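Local structure of PKS (Streptomyces albus, 4OQJ) at residues C30-A35 against D39-V44. The protein belongs to the oxazolomycin polyketide synthase and, through its ketosynthase domain, probably condenses acyl units bound to carrier proteins to extend the growing chain. Numbering follows the deposited sequence.
Sequences CRFPGA and DTFWKV
In the thiolase-type fold of this ketosynthase, strand 23-31 of the central sheet runs out into a type II beta turn, Phe-32 to Ala-35, and helix 38-46 folds back to pack on strand end and turn. The T-shaped pair of Phe-32 and Phe-41 joins the two pieces: the Phe-32 ring comes in edge-first with CD2 over the centre of the Phe-41 face, ring centroids 4.9 Å apart and planes at 71°. Chi1 of Phe-41 (-174°), which sets CG anti to the backbone N, carries the ring toward Phe-32, and chi2 (38°) turns its face. The sulfur of Cys-30 approaches the same ring obliquely, SG lying 4.1 Å from Phe-41 CB, while Cys-30 CB sits against a face of Phe-32, toward the rim. Ile-382 and Leu-386 of helix 376-390 add further apolar contacts to Phe-41. Two backbone hydrogen bonds, Ala-35 N to Phe-32 O and Phe-32 N to Ala-35 O, close the turn, and Ala-35 points its CB at the helix. Ala-35 CB packs 3.6 Å from Phe-41 CA. No hydrogen bond crosses here; Thr-40 OG1 is hydrogen-bonded to Thr-37 OG1. Farther along, Val-44 CG2 touches Gly-34 O at 3.7 Å.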
# COMPACT_ATOMS: atom_id res chain seq x y z
N CYS A 30 4.12 -5.42 -20.58
CA CYS A 30 5.40 -4.83 -20.26
C CYS A 30 5.97 -4.06 -21.43
O CYS A 30 5.84 -4.46 -22.60
CB CYS A 30 6.39 -5.91 -19.81
SG CYS A 30 6.62 -7.24 -21.04
N ARG A 31 6.61 -2.96 -21.09
CA ARG A 31 7.46 -2.23 -22.00
C ARG A 31 8.78 -2.05 -21.27
O ARG A 31 8.87 -1.28 -20.31
CB ARG A 31 6.84 -0.89 -22.38
CG ARG A 31 5.41 -1.04 -22.92
CD ARG A 31 4.62 0.22 -22.79
NE ARG A 31 3.37 0.16 -23.56
CZ ARG A 31 2.71 1.23 -23.98
NH1 ARG A 31 3.16 2.44 -23.67
NH2 ARG A 31 1.59 1.08 -24.70
N PHE A 32 9.76 -2.83 -21.71
CA PHE A 32 11.09 -2.88 -21.09
C PHE A 32 12.09 -2.47 -22.18
O PHE A 32 11.73 -2.41 -23.36
CB PHE A 32 11.39 -4.29 -20.57
CG PHE A 32 10.50 -4.74 -19.44
CD1 PHE A 32 10.04 -3.85 -18.47
CD2 PHE A 32 10.15 -6.07 -19.32
CE1 PHE A 32 9.24 -4.29 -17.43
CE2 PHE A 32 9.34 -6.50 -18.28
CZ PHE A 32 8.90 -5.61 -17.33
N PRO A 33 13.35 -2.20 -21.80
CA PRO A 33 14.31 -1.95 -22.88
C PRO A 33 14.35 -3.10 -23.87
O PRO A 33 14.43 -4.26 -23.47
CB PRO A 33 15.64 -1.81 -22.15
CG PRO A 33 15.25 -1.36 -20.77
CD PRO A 33 13.98 -2.10 -20.47
N GLY A 34 14.25 -2.77 -25.16
CA GLY A 34 14.33 -3.77 -26.21
C GLY A 34 13.07 -4.61 -26.39
O GLY A 34 13.06 -5.52 -27.21
N ALA A 35 12.00 -4.30 -25.65
CA ALA A 35 10.80 -5.14 -25.71
C ALA A 35 9.56 -4.39 -25.30
O ALA A 35 9.39 -4.08 -24.12
CB ALA A 35 10.96 -6.37 -24.82
N ASP A 39 5.75 -10.90 -25.80
CA ASP A 39 6.30 -11.78 -26.83
C ASP A 39 7.70 -11.34 -27.21
O ASP A 39 8.59 -12.18 -27.36
CB ASP A 39 5.42 -11.81 -28.07
CG ASP A 39 4.23 -12.75 -27.93
OD1 ASP A 39 4.10 -13.41 -26.88
OD2 ASP A 39 3.42 -12.84 -28.89
N THR A 40 7.91 -10.04 -27.37
CA THR A 40 9.25 -9.57 -27.72
C THR A 40 10.18 -9.68 -26.50
O THR A 40 11.40 -9.81 -26.64
CB THR A 40 9.24 -8.11 -28.27
OG1 THR A 40 8.49 -7.25 -27.41
CG2 THR A 40 8.61 -8.07 -29.65
N PHE A 41 9.62 -9.64 -25.30
CA PHE A 41 10.43 -9.82 -24.08
C PHE A 41 10.91 -11.26 -24.02
O PHE A 41 12.05 -11.53 -23.68
CB PHE A 41 9.62 -9.44 -22.83
CG PHE A 41 10.41 -9.44 -21.54
CD1 PHE A 41 11.73 -8.98 -21.50
CD2 PHE A 41 9.82 -9.85 -20.36
CE1 PHE A 41 12.45 -8.97 -20.30
CE2 PHE A 41 10.53 -9.82 -19.15
CZ PHE A 41 11.85 -9.38 -19.13
N TRP A 42 10.03 -12.20 -24.36
CA TRP A 42 10.41 -13.59 -24.36
C TRP A 42 11.51 -13.83 -25.38
O TRP A 42 12.36 -14.70 -25.19
CB TRP A 42 9.23 -14.50 -24.66
CG TRP A 42 9.64 -15.92 -24.73
CD1 TRP A 42 9.56 -16.74 -25.81
CD2 TRP A 42 10.24 -16.69 -23.68
NE1 TRP A 42 10.06 -17.98 -25.50
CE2 TRP A 42 10.48 -17.98 -24.19
CE3 TRP A 42 10.57 -16.42 -22.34
CZ2 TRP A 42 11.05 -18.99 -23.42
CZ3 TRP A 42 11.13 -17.42 -21.58
CH2 TRP A 42 11.38 -18.70 -22.13
N LYS A 43 11.50 -13.05 -26.46
CA LYS A 43 12.55 -13.18 -27.47
C LYS A 43 13.89 -12.69 -26.93
O LYS A 43 14.91 -13.33 -27.14
CB LYS A 43 12.17 -12.44 -28.74
CG LYS A 43 11.04 -13.10 -29.52
N VAL A 44 13.88 -11.57 -26.21
CA VAL A 44 15.10 -11.08 -25.55
C VAL A 44 15.65 -12.15 -24.62
O VAL A 44 16.86 -12.38 -24.59
CB VAL A 44 14.83 -9.76 -24.75
CG1 VAL A 44 15.99 -9.43 -23.81
CG2 VAL A 44 14.58 -8.59 -25.70